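Side-chain contacts in putative lipoprotein (Clostridium difficile, PDB 4EXR), which is of unknown function but carries two PepSY (peptidase propeptide and YPEB) domains and, as a putative lipoprotein, is probably tethered to the cell membrane: residues N39-K42 with D47-I50; E106-N111 with D141-K146; K61-V66 with D85-K90; E23-Q28 with L53-D58. All blocks are in the same frame, centred on the assembly; numbering follows the deposited sequence. Where two conformers were deposited one is given.

Contact 1: N39-K42 with D47-I50; sequences NIFK and DADI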
loop_
_atom_site.group_PDB
_atom_site.type_symbol
_atom_site.label_atom_id
_atom_site.label_comp_id
_atom_site.label_asym_id
_atom_site.label_seq_id
_atom_site.Cartn_x
_atom_site.Cartn_y
_atom_site.Cartn_z
ATOM N N ASN A 39 2.718 0.479 20.022
ATOM C CA ASN A 39 1.417 0.794 20.622
ATOM C C ASN A 39 0.427 1.450 19.663
ATOM O O ASN A 39 -0.768 1.171 19.723
ATOM C CB ASN A 39 1.582 1.648 21.893
ATOM C CG ASN A 39 2.245 0.874 23.033
ATOM O OD1 ASN A 39 2.211 -0.356 23.066
ATOM N ND2 ASN A 39 2.865 1.595 23.955
ATOM N N ILE A 40 0.919 2.320 18.787
ATOM C CA ILE A 40 0.077 2.926 17.758
ATOM C C ILE A 40 -0.497 1.829 16.857
ATOM O O ILE A 40 -1.701 1.790 16.569
ATOM C CB ILE A 40 0.873 3.952 16.913
ATOM C CG1 ILE A 40 1.169 5.212 17.736
ATOM C CG2 ILE A 40 0.103 4.343 15.660
ATOM C CD1 ILE A 40 2.250 6.070 17.129
ATOM N N PHE A 41 0.362 0.906 16.442
ATOM C CA PHE A 41 -0.084 -0.192 15.591
ATOM C C PHE A 41 -1.139 -1.048 16.309
ATOM O O PHE A 41 -2.199 -1.353 15.754
ATOM C CB PHE A 41 1.111 -1.063 15.182
ATOM C CG PHE A 41 0.735 -2.216 14.292
ATOM C CD1 PHE A 41 0.340 -3.432 14.834
ATOM C CD2 PHE A 41 0.768 -2.077 12.913
ATOM C CE1 PHE A 41 -0.032 -4.494 14.018
ATOM C CE2 PHE A 41 0.404 -3.136 12.090
ATOM C CZ PHE A 41 0.009 -4.348 12.650
ATOM N N LYS A 42 -0.835 -1.440 17.540
ATOM C CA LYS A 42 -1.696 -2.355 18.284
ATOM C C LYS A 42 -3.028 -1.716 18.635
ATOM O O LYS A 42 -4.054 -2.393 18.727
ATOM C CB LYS A 42 -0.997 -2.801 19.559
ATOM C CG LYS A 42 0.057 -3.861 19.351
ATOM C CD LYS A 42 0.593 -4.293 20.694
ATOM C CE LYS A 42 1.335 -5.604 20.596
ATOM N NZ LYS A 42 1.935 -5.966 21.912
ATOM N N ASP A 47 -6.468 -6.902 16.994
ATOM C CA ASP A 47 -6.389 -8.365 16.911
ATOM C C ASP A 47 -5.169 -8.858 16.126
ATOM O O ASP A 47 -4.971 -10.064 15.949
ATOM C CB ASP A 47 -7.675 -8.940 16.305
ATOM C CG ASP A 47 -7.799 -10.442 16.517
ATOM O OD1 ASP A 47 -7.338 -10.936 17.574
ATOM O OD2 ASP A 47 -8.341 -11.128 15.623
ATOM N N ALA A 48 -4.338 -7.928 15.666
ATOM C CA ALA A 48 -3.199 -8.302 14.831
ATOM C C ALA A 48 -1.964 -8.650 15.669
ATOM O O ALA A 48 -1.759 -8.091 16.748
ATOM C CB ALA A 48 -2.864 -7.160 13.860
ATOM N N ASP A 49 -1.138 -9.558 15.154
ATOM C CA ASP A 49 0.162 -9.856 15.745
ATOM C C ASP A 49 1.254 -9.201 14.921
ATOM O O ASP A 49 1.253 -9.311 13.704
ATOM C CB ASP A 49 0.428 -11.357 15.754
ATOM C CG ASP A 49 -0.541 -12.111 16.636
ATOM O OD1 ASP A 49 -0.828 -11.634 17.756
ATOM O OD2 ASP A 49 -1.024 -13.173 16.193
ATOM N N ILE A 50 2.205 -8.549 15.579
ATOM C CA ILE A 50 3.303 -7.919 14.852
ATOM C C ILE A 50 4.290 -8.966 14.368
ATOM O O ILE A 50 4.731 -9.824 15.140
ATOM C CB ILE A 50 4.035 -6.881 15.736
ATOM C CG1 ILE A 50 3.090 -5.709 16.028
ATOM C CG2 ILE A 50 5.329 -6.414 15.053
ATOM C CD1 ILE A 50 3.691 -4.634 16.960
#
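The ring of Phe41 is the one aromatic group in this contact, and Ala48 and Ile50 both meet it obliquely along its CD1-CE1 side. Phe41 CE1 lies 3.9 Å from Ala48 CB, while Phe41 CD1 sits 3.8 Å from Ile50 CG1 and 4.1 Å from Ile50 CD1. The phenylalanine reaches the strand because its CG stands opposite the backbone N (chi1 -180°), which carries the ring off helix 34-44. Ile50 comes the other way, so the two side chains run alongside each other, each heading the opposite way. With CD1 extended (chi2 177°), the isoleucine lies along the ring and ends near the aliphatic part of Lys42, where Ile50 CD1 is 4.4 Å from Lys42 CG. No hydrogen bond crosses between 39-42 and 47-50; the union is purely apolar. Further residues close in on the same core: Tyr75 and Met77 of strand 73-80 and Val66 of strand 61-69 touch Phe41, and Leu108 and Leu110 touch Ile50. Asp47 in the turn and Asp49 on the strand both point away from the helix and form salt bridges with Arg104. A helix packed by its aromatic residue against the strand that follows a short turn, and against the antiparallel sheet which that strand enters, is the alpha-plus-beta arrangement of the PepSY domain.

Contact 2: E106-N111 with D141-K146; sequences EKLDLN and DVTFYK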
loop_
_atom_site.group_PDB
_atom_site.type_symbol
_atom_site.label_atom_id
_atom_site.label_comp_id
_atom_site.label_asym_id
_atom_site.label_seq_id
_atom_site.Cartn_x
_atom_site.Cartn_y
_atom_site.Cartn_z
ATOM N N GLU A 106 4.487 -16.173 12.389
ATOM C CA GLU A 106 5.687 -15.353 12.264
ATOM C C GLU A 106 5.776 -14.271 13.341
ATOM O O GLU A 106 6.690 -13.439 13.328
ATOM C CB GLU A 106 5.711 -14.703 10.883
ATOM C CG GLU A 106 5.721 -15.702 9.743
ATOM C CD GLU A 106 7.065 -15.758 9.040
ATOM O OE1 GLU A 106 8.111 -15.759 9.732
ATOM O OE2 GLU A 106 7.075 -15.786 7.791
ATOM N N LYS A 107 4.835 -14.272 14.275
ATOM C CA LYS A 107 4.768 -13.166 15.222
ATOM C C LYS A 107 6.009 -13.075 16.096
ATOM O O LYS A 107 6.562 -14.086 16.540
ATOM C CB LYS A 107 3.505 -13.219 16.081
ATOM C CG LYS A 107 3.389 -14.430 16.979
ATOM C CD LYS A 107 2.186 -14.249 17.890
ATOM C CE LYS A 107 1.806 -15.529 18.583
ATOM N NZ LYS A 107 1.490 -16.600 17.595
ATOM N N LEU A 108 6.448 -11.838 16.315
ATOM C CA LEU A 108 7.616 -11.550 17.120
ATOM C C LEU A 108 7.329 -11.738 18.600
ATOM O O LEU A 108 6.220 -11.484 19.063
ATOM C CB LEU A 108 8.050 -10.094 16.875
ATOM C CG LEU A 108 8.340 -9.717 15.426
ATOM C CD1 LEU A 108 8.877 -8.247 15.326
ATOM C CD2 LEU A 108 9.320 -10.718 14.826
ATOM N N ASP A 109 8.331 -12.177 19.351
ATOM C CA ASP A 109 8.221 -12.166 20.805
ATOM C C ASP A 109 8.830 -10.850 21.310
ATOM O O ASP A 109 10.053 -10.692 21.352
ATOM C CB ASP A 109 8.933 -13.374 21.412
ATOM C CG ASP A 109 8.876 -13.384 22.925
ATOM O OD1 ASP A 109 8.209 -12.500 23.522
ATOM O OD2 ASP A 109 9.489 -14.302 23.520
ATOM N N LEU A 110 7.967 -9.907 21.680
ATOM C CA LEU A 110 8.425 -8.542 21.998
ATOM C C LEU A 110 8.424 -8.247 23.485
ATOM O O LEU A 110 8.671 -7.118 23.894
ATOM C CB LEU A 110 7.563 -7.506 21.275
ATOM C CG LEU A 110 7.624 -7.561 19.752
ATOM C CD1 LEU A 110 6.625 -6.597 19.135
ATOM C CD2 LEU A 110 9.036 -7.281 19.254
ATOM N N ASN A 111 8.144 -9.263 24.292
ATOM C CA ASN A 111 8.101 -9.101 25.739
ATOM C C ASN A 111 9.474 -9.227 26.367
ATOM O O ASN A 111 10.224 -10.150 26.053
ATOM C CB ASN A 111 7.148 -10.126 26.372
ATOM C CG ASN A 111 5.715 -9.948 25.911
ATOM O OD1 ASN A 111 5.115 -10.862 25.341
ATOM N ND2 ASN A 111 5.162 -8.759 26.143
ATOM N N ASP A 141 12.117 -19.710 16.051
ATOM C CA ASP A 141 11.545 -19.349 17.351
ATOM C C ASP A 141 12.389 -18.350 18.149
ATOM O O ASP A 141 12.116 -18.090 19.324
ATOM C CB ASP A 141 11.261 -20.607 18.186
ATOM C CG ASP A 141 9.924 -20.546 18.886
ATOM O OD1 ASP A 141 9.011 -19.869 18.351
ATOM O OD2 ASP A 141 9.788 -21.171 19.963
ATOM N N VAL A 142 13.411 -17.797 17.511
ATOM C CA VAL A 142 14.278 -16.824 18.150
ATOM C C VAL A 142 13.943 -15.456 17.571
ATOM O O VAL A 142 14.034 -15.267 16.370
ATOM C CB VAL A 142 15.773 -17.110 17.863
ATOM C CG1 VAL A 142 16.655 -16.052 18.532
ATOM C CG2 VAL A 142 16.158 -18.498 18.330
ATOM N N THR A 143 13.532 -14.518 18.421
ATOM C CA THR A 143 13.335 -13.136 17.978
ATOM C C THR A 143 14.646 -12.394 18.178
ATOM O O THR A 143 15.201 -12.358 19.280
ATOM C CB THR A 143 12.183 -12.448 18.742
ATOM O OG1 THR A 143 10.965 -13.149 18.470
ATOM C CG2 THR A 143 12.031 -10.971 18.319
ATOM N N PHE A 144 15.155 -11.817 17.099
ATOM C CA PHE A 144 16.441 -11.157 17.158
ATOM C C PHE A 144 16.366 -9.750 16.571
ATOM O O PHE A 144 15.513 -9.456 15.728
ATOM C CB PHE A 144 17.497 -11.989 16.416
ATOM C CG PHE A 144 17.102 -12.346 15.007
ATOM C CD1 PHE A 144 17.348 -11.472 13.960
ATOM C CD2 PHE A 144 16.476 -13.553 14.732
ATOM C CE1 PHE A 144 16.964 -11.791 12.668
ATOM C CE2 PHE A 144 16.098 -13.879 13.445
ATOM C CZ PHE A 144 16.349 -12.999 12.408
ATOM N N TYR A 145 17.260 -8.882 17.037
ATOM C CA TYR A 145 17.512 -7.636 16.335
ATOM C C TYR A 145 18.455 -7.956 15.187
ATOM O O TYR A 145 19.390 -8.739 15.340
ATOM C CB TYR A 145 18.185 -6.615 17.252
ATOM C CG TYR A 145 17.253 -5.868 18.186
ATOM C CD1 TYR A 145 16.545 -4.752 17.748
ATOM C CD2 TYR A 145 17.115 -6.257 19.515
ATOM C CE1 TYR A 145 15.703 -4.059 18.603
ATOM C CE2 TYR A 145 16.283 -5.557 20.386
ATOM C CZ TYR A 145 15.586 -4.464 19.919
ATOM O OH TYR A 145 14.751 -3.783 20.774
ATOM N N LYS A 146 18.203 -7.365 14.029
ATOM C CA LYS A 146 19.120 -7.475 12.909
ATOM C C LYS A 146 19.644 -6.064 12.667
ATOM O O LYS A 146 18.886 -5.181 12.273
ATOM C CB LYS A 146 18.378 -7.973 11.681
ATOM C CG LYS A 146 19.232 -8.118 10.425
ATOM C CD LYS A 146 18.320 -8.468 9.261
ATOM C CE LYS A 146 19.084 -8.866 8.022
ATOM N NZ LYS A 146 18.146 -9.298 6.943
#
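Thr143 points its CB toward the 106-111 loop and presents its two branches to different parts of Asp109. Its hydroxyl branch, with OG1 opposite the carbonyl carbon (chi1 -62°), accepts a nearly straight hydrogen bond from the backbone: Asp109 N to Thr143 OG1 is 2.9 Å, with an N-H...O angle of 167°. The methyl branch lies nearer the carbonyl of Asp109, Thr143 CG2 being 3.6 Å from Asp109 O and 4.3 Å from Leu108 CB. Thr143 thus sets both branches against one side of the loop's main chain, and its buried hydroxyl is occupied by a main-chain N-H. The Asp109 side chain contributes only its root, CB standing 3.6 Å from Thr143 OG1, because chi1 of 178° swings the carboxylate onward. There OD1 takes a weak 3.3 Å hydrogen bond from Asn111 N, and OD2 forms a salt bridge with Lys163. The loop is also tied to the first half of the sheet, through a backbone bond between Leu108 and Ile50, and the Leu108 side chain lies about 4 Å from the bound sodium ion. Here a threonine on an antiparallel strand holds the main chain of the connection between strand 86-93 and helix 116-126, the link joining two tandem PepSY modules.

Contact 3: K61-V66 with D85-K90; sequences KFVYTV and DVLEDK. With PO4 (phosphate ion), chain C; PO4 (phosphate ion), chain B.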
loop_
_atom_site.group_PDB
_atom_site.type_symbol
_atom_site.label_atom_id
_atom_site.label_comp_id
_atom_site.label_asym_id
_atom_site.label_seq_id
_atom_site.Cartn_x
_atom_site.Cartn_y
_atom_site.Cartn_z
ATOM N N LYS A 61 13.600 11.936 6.791
ATOM C CA LYS A 61 12.818 11.437 7.914
ATOM C C LYS A 61 13.400 10.115 8.412
ATOM O O LYS A 61 14.003 9.366 7.648
ATOM C CB LYS A 61 11.374 11.169 7.481
ATOM C CG LYS A 61 10.516 12.382 7.182
ATOM C CD LYS A 61 9.213 11.926 6.523
ATOM C CE LYS A 61 8.152 13.025 6.497
ATOM N NZ LYS A 61 7.373 13.070 7.771
ATOM N N PHE A 62 13.214 9.823 9.693
ATOM C CA PHE A 62 13.434 8.469 10.174
ATOM C C PHE A 62 12.069 7.866 10.405
ATOM O O PHE A 62 11.157 8.521 10.927
ATOM C CB PHE A 62 14.306 8.444 11.424
ATOM C CG PHE A 62 15.692 8.968 11.184
ATOM C CD1 PHE A 62 15.959 10.327 11.279
ATOM C CD2 PHE A 62 16.715 8.111 10.805
ATOM C CE1 PHE A 62 17.231 10.819 11.035
ATOM C CE2 PHE A 62 18.000 8.605 10.560
ATOM C CZ PHE A 62 18.249 9.953 10.671
ATOM N N VAL A 63 11.924 6.618 9.987
ATOM C CA VAL A 63 10.609 6.024 9.860
ATOM C C VAL A 63 10.598 4.617 10.446
ATOM O O VAL A 63 11.428 3.786 10.083
ATOM C CB VAL A 63 10.189 5.973 8.359
ATOM C CG1 VAL A 63 8.848 5.269 8.174
ATOM C CG2 VAL A 63 10.146 7.392 7.762
ATOM N N TYR A 64 9.664 4.377 11.364
ATOM C CA TYR A 64 9.351 3.033 11.829
ATOM C C TYR A 64 8.400 2.394 10.849
ATOM O O TYR A 64 7.420 3.020 10.436
ATOM C CB TYR A 64 8.631 3.077 13.180
ATOM C CG TYR A 64 9.483 3.487 14.359
ATOM C CD1 TYR A 64 10.464 2.634 14.873
ATOM C CD2 TYR A 64 9.273 4.711 14.991
ATOM C CE1 TYR A 64 11.238 3.016 15.969
ATOM C CE2 TYR A 64 10.032 5.096 16.084
ATOM C CZ TYR A 64 11.008 4.256 16.568
ATOM O OH TYR A 64 11.748 4.662 17.658
ATOM N N THR A 65 8.676 1.146 10.478
ATOM C CA THR A 65 7.700 0.372 9.716
ATOM C C THR A 65 7.281 -0.770 10.622
ATOM O O THR A 65 8.135 -1.491 11.121
ATOM C CB THR A 65 8.304 -0.166 8.400
ATOM O OG1 THR A 65 8.757 0.939 7.608
ATOM C CG2 THR A 65 7.269 -0.993 7.587
ATOM N N VAL A 66 5.976 -0.890 10.870
ATOM C CA VAL A 66 5.440 -1.941 11.726
ATOM C C VAL A 66 4.511 -2.773 10.858
ATOM O O VAL A 66 3.612 -2.232 10.210
ATOM C CB VAL A 66 4.620 -1.372 12.899
ATOM C CG1 VAL A 66 4.295 -2.488 13.909
ATOM C CG2 VAL A 66 5.365 -0.222 13.584
ATOM N N ASP A 85 3.787 11.183 13.080
ATOM C CA ASP A 85 2.864 11.208 11.937
ATOM C C ASP A 85 2.780 9.831 11.278
ATOM O O ASP A 85 3.805 9.197 11.044
ATOM C CB ASP A 85 3.356 12.168 10.863
ATOM C CG ASP A 85 3.318 13.618 11.305
ATOM O OD1 ASP A 85 2.369 14.001 12.029
ATOM O OD2 ASP A 85 4.247 14.370 10.924
ATOM N N VAL A 86 1.566 9.395 10.952
ATOM C CA VAL A 86 1.362 8.157 10.200
ATOM C C VAL A 86 1.585 8.454 8.719
ATOM O O VAL A 86 0.846 9.216 8.123
ATOM C CB VAL A 86 -0.058 7.601 10.422
ATOM C CG1 VAL A 86 -0.300 6.327 9.567
ATOM C CG2 VAL A 86 -0.274 7.299 11.896
ATOM N N LEU A 87 2.628 7.877 8.137
ATOM C CA LEU A 87 2.978 8.150 6.744
ATOM C C LEU A 87 2.329 7.142 5.787
ATOM O O LEU A 87 2.119 7.416 4.609
ATOM C CB LEU A 87 4.484 8.065 6.584
ATOM C CG LEU A 87 5.215 9.027 7.528
ATOM C CD1 LEU A 87 6.711 8.875 7.376
ATOM C CD2 LEU A 87 4.758 10.462 7.267
ATOM N N GLU A 88 2.044 5.965 6.303
ATOM C CA GLU A 88 1.343 4.955 5.522
ATOM C C GLU A 88 0.543 4.069 6.458
ATOM O O GLU A 88 0.988 3.766 7.560
ATOM C CB GLU A 88 2.309 4.112 4.684
ATOM C CG GLU A 88 1.582 3.064 3.829
ATOM C CD GLU A 88 2.498 2.196 2.981
ATOM O OE1 GLU A 88 3.732 2.266 3.137
ATOM O OE2 GLU A 88 1.968 1.427 2.151
ATOM N N ASP A 89 -0.648 3.668 6.018
ATOM C CA ASP A 89 -1.458 2.707 6.756
ATOM C C ASP A 89 -2.121 1.829 5.696
ATOM O O ASP A 89 -3.028 2.276 4.991
ATOM C CB ASP A 89 -2.498 3.446 7.603
ATOM C CG ASP A 89 -3.343 2.517 8.464
ATOM O OD1 ASP A 89 -3.330 1.282 8.248
ATOM O OD2 ASP A 89 -4.052 3.034 9.352
ATOM N N LYS A 90 -1.645 0.595 5.574
ATOM C CA LYS A 90 -2.053 -0.263 4.471
ATOM C C LYS A 90 -2.581 -1.598 4.985
ATOM O O LYS A 90 -1.935 -2.252 5.805
ATOM C CB LYS A 90 -0.858 -0.491 3.546
ATOM C CG LYS A 90 -1.141 -1.347 2.326
ATOM C CD LYS A 90 0.166 -1.675 1.642
ATOM C CE LYS A 90 -0.034 -2.303 0.289
ATOM N NZ LYS A 90 1.260 -2.837 -0.227
HETATM P P PO4 C . 3.988 0.025 -0.650
HETATM O O1 PO4 C . 5.475 -0.023 -0.909
HETATM O O2 PO4 C . 3.447 1.366 -1.086
HETATM O O3 PO4 C . 3.300 -1.081 -1.409
HETATM O O4 PO4 C . 3.747 -0.143 0.819
HETATM P P PO4 B . 0.525 -1.221 -3.815
HETATM O O1 PO4 B . 0.750 -1.627 -5.252
HETATM O O2 PO4 B . 0.612 -2.442 -2.930
HETATM O O3 PO4 B . 1.560 -0.208 -3.401
HETATM O O4 PO4 B . -0.845 -0.627 -3.690
#
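Apolar packing centres on Leu87, whose two methyls divide their partners. Leu87 CD1 lies 3.8 Å from Val63 CG2 and 4.0 Å from Lys61 CD, while Leu87 CD2 approaches Lys61 NZ to 3.7 Å, Lys61 and Leu87 reaching toward each other from the two strands. The lysine chain bends at its last torsion (chi4 -85°), which brings NZ up to the end of the leucine, although its charge is paired with Asp80 in a salt bridge; Asp85 OD2 is close by, 4.6 Å from Lys61 NZ. Strand 73-80 runs between the two segments, and opposite its Lys78 stand both Leu87 and Glu88, a classic beta bulge in strand 86-93. That strand is one of the two outermost in the chain's sheet, and residues 88-90 pair antiparallel with a strand of the second subunit, so the sheet continues through the dimer. Hydrogen bonds to anions are made farther along the strand. Extended Lys90 grips two phosphate ions, probably from the crystallisation liquor: its NZ hydrogen-bonds O2 of the chain B phosphate at 2.8 Å and O3 of the chain C phosphate at 2.9 Å. NZ also forms a salt bridge with Glu92. Further hydrogen bonds to phosphate come from Lys76 and from Lys76 and Lys90 of the second subunit.

Contact 4: E23-Q28 with L53-D58; sequences ENLMEQ and LSLERD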
loop_
_atom_site.group_PDB
_atom_site.type_symbol
_atom_site.label_atom_id
_atom_site.label_comp_id
_atom_site.label_asym_id
_atom_site.label_seq_id
_atom_site.Cartn_x
_atom_site.Cartn_y
_atom_site.Cartn_z
ATOM N N GLU A 23 23.382 9.906 8.794
ATOM C CA GLU A 23 22.797 8.592 8.566
ATOM C C GLU A 23 23.104 7.589 9.682
ATOM O O GLU A 23 22.625 6.458 9.651
ATOM C CB GLU A 23 23.286 8.049 7.225
ATOM C CG GLU A 23 23.714 9.147 6.258
ATOM C CD GLU A 23 24.143 8.616 4.905
ATOM O OE1 GLU A 23 23.977 7.403 4.655
ATOM O OE2 GLU A 23 24.644 9.417 4.089
ATOM N N ASN A 24 23.897 7.998 10.666
ATOM C CA ASN A 24 24.220 7.114 11.782
ATOM C C ASN A 24 23.071 7.074 12.783
ATOM O O ASN A 24 22.803 8.063 13.460
ATOM C CB ASN A 24 25.511 7.570 12.472
ATOM C CG ASN A 24 26.153 6.475 13.311
ATOM O OD1 ASN A 24 25.522 5.472 13.650
ATOM N ND2 ASN A 24 27.419 6.662 13.643
ATOM N N LEU A 25 22.387 5.935 12.871
ATOM C CA LEU A 25 21.286 5.791 13.817
ATOM C C LEU A 25 21.770 5.921 15.253
ATOM O O LEU A 25 21.008 6.302 16.140
ATOM C CB LEU A 25 20.569 4.446 13.642
ATOM C CG LEU A 25 19.725 4.200 12.395
ATOM C CD1 LEU A 25 18.863 2.952 12.594
ATOM C CD2 LEU A 25 18.869 5.413 12.076
HETATM N N MSE A 26 23.039 5.598 15.477
HETATM C CA MSE A 26 23.627 5.677 16.809
HETATM C C MSE A 26 23.825 7.117 17.285
HETATM O O MSE A 26 23.938 7.370 18.486
HETATM C CB MSE A 26 24.956 4.922 16.850
HETATM C CG MSE A 26 24.787 3.435 17.071
HETATM SE SE MSE A 26 24.235 3.080 18.913
HETATM C CE MSE A 26 26.013 3.046 19.733
ATOM N N GLU A 27 23.867 8.056 16.345
ATOM C CA GLU A 27 24.069 9.456 16.698
ATOM C C GLU A 27 22.768 10.247 16.591
ATOM O O GLU A 27 22.783 11.478 16.541
ATOM C CB GLU A 27 25.172 10.076 15.829
ATOM C CG GLU A 27 26.544 9.450 16.071
ATOM C CD GLU A 27 27.602 9.916 15.082
ATOM O OE1 GLU A 27 27.234 10.495 14.038
ATOM O OE2 GLU A 27 28.804 9.697 15.353
ATOM N N GLN A 28 21.645 9.535 16.545
ATOM C CA GLN A 28 20.340 10.187 16.481
ATOM C C GLN A 28 19.600 10.030 17.801
ATOM O O GLN A 28 19.814 9.061 18.532
ATOM C CB GLN A 28 19.486 9.592 15.349
ATOM C CG GLN A 28 20.011 9.872 13.951
ATOM C CD GLN A 28 19.896 11.329 13.556
ATOM O OE1 GLN A 28 18.945 12.022 13.935
ATOM N NE2 GLN A 28 20.866 11.806 12.785
ATOM N N LEU A 53 9.274 -5.323 12.493
ATOM C CA LEU A 53 9.398 -3.943 12.946
ATOM C C LEU A 53 10.774 -3.467 12.523
ATOM O O LEU A 53 11.753 -4.202 12.640
ATOM C CB LEU A 53 9.273 -3.872 14.470
ATOM C CG LEU A 53 9.536 -2.502 15.111
ATOM C CD1 LEU A 53 8.508 -1.493 14.675
ATOM C CD2 LEU A 53 9.544 -2.616 16.622
ATOM N N SER A 54 10.859 -2.255 12.001
ATOM C CA SER A 54 12.167 -1.733 11.611
ATOM C C SER A 54 12.210 -0.218 11.727
ATOM O O SER A 54 11.181 0.439 11.784
ATOM C CB SER A 54 12.530 -2.157 10.189
ATOM O OG SER A 54 11.701 -1.509 9.246
ATOM N N LEU A 55 13.425 0.311 11.776
ATOM C CA LEU A 55 13.651 1.741 11.748
ATOM C C LEU A 55 14.700 1.999 10.681
ATOM O O LEU A 55 15.763 1.378 10.680
ATOM C CB LEU A 55 14.151 2.228 13.108
ATOM C CG LEU A 55 14.518 3.725 13.185
ATOM C CD1 LEU A 55 13.332 4.618 12.814
ATOM C CD2 LEU A 55 15.025 4.044 14.574
ATOM N N GLU A 56 14.396 2.904 9.761
ATOM C CA GLU A 56 15.351 3.266 8.727
ATOM C C GLU A 56 15.185 4.727 8.353
ATOM O O GLU A 56 14.183 5.358 8.689
ATOM C CB GLU A 56 15.150 2.398 7.487
ATOM C CG GLU A 56 13.839 2.661 6.778
ATOM C CD GLU A 56 13.430 1.518 5.866
ATOM O OE1 GLU A 56 14.268 0.624 5.618
ATOM O OE2 GLU A 56 12.268 1.511 5.406
ATOM N N ARG A 57 16.188 5.262 7.664
ATOM C CA ARG A 57 16.141 6.620 7.143
ATOM C C ARG A 57 15.402 6.613 5.811
ATOM O O ARG A 57 15.617 5.732 4.979
ATOM C CB ARG A 57 17.566 7.149 6.949
ATOM C CG ARG A 57 17.672 8.606 6.486
ATOM C CD ARG A 57 19.133 9.069 6.501
ATOM N NE ARG A 57 19.292 10.489 6.182
ATOM C CZ ARG A 57 19.723 10.952 5.011
ATOM N NH1 ARG A 57 20.037 10.110 4.034
ATOM N NH2 ARG A 57 19.841 12.260 4.815
ATOM N N ASP A 58 14.515 7.584 5.617
ATOM C CA ASP A 58 13.854 7.756 4.328
ATOM C C ASP A 58 13.944 9.227 3.956
ATOM O O ASP A 58 13.164 10.042 4.451
ATOM C CB ASP A 58 12.392 7.308 4.391
ATOM C CG ASP A 58 11.735 7.234 3.013
ATOM O OD1 ASP A 58 12.138 7.988 2.098
ATOM O OD2 ASP A 58 10.806 6.417 2.843
#
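Leu25 and Leu55 make the inner touch: Leu25 CD1 rests 4.0 Å from Leu55 O and 4.5 Å from Leu55 CG, so one methyl comes up loosely to both the carbonyl and the branched carbon of the strand residue. The extended end of the leucine (chi2 -167°) pushes that methyl forward. Nearer the end of the strand, Arg57 stretches out beside Glu23, with Arg57 CD 4.2 Å from Glu23 CA and Glu23 CG lying obliquely to the guanidinium group. The arginine was modelled in two conformers, so this touch is less certain than the leucine pair. The opposite charges do not meet, Glu23 OE2 to Arg57 NH1 being 4.7 Å, though they may attract at that range, and the firmer partner of Glu23 is Lys132. What positions Leu25 is the fold of its own segment. Asn24 OD1 accepts from Met26 N at 3.1 Å, the donor standing 49° out of the carbonyl plane, and Glu27 N bonds back to Asn24 O. Farther out, Leu25 pairs by backbone with Val131, and its side chain touches Trp134, Phe62 and Phe30; Met26, present as selenomethionine, packs on helix 116-126. An Asx turn leading through a short 3-10 segment thus sets the N-terminal segment against one end of the two central strands, 49-58 and 130-139, where the tandem PepSY modules meet in one antiparallel sheet.

How the contacts relate
Strand 49-58 is the common element: contact 1 uses its beginning and contact 4 its far part, their centres 22 Å apart on opposite sides of the chain's centre. Between them Val51 and Asp52, with Asp137, bind the sodium ion, about 8 Å from the Ile50 side chain of contact 1. Contact 2 meets contact 1 where Leu108 N probably bonds to Ile50 O, at 2.9 Å. Contact 3 is zipped to contact 4 by probable backbone bonds such as Val63 N to Glu56 O, also 2.9 Å, and shares the core of contact 1 through Val66. Contacts 2 and 3 do not touch, their nearest atoms lying about 7 Å apart.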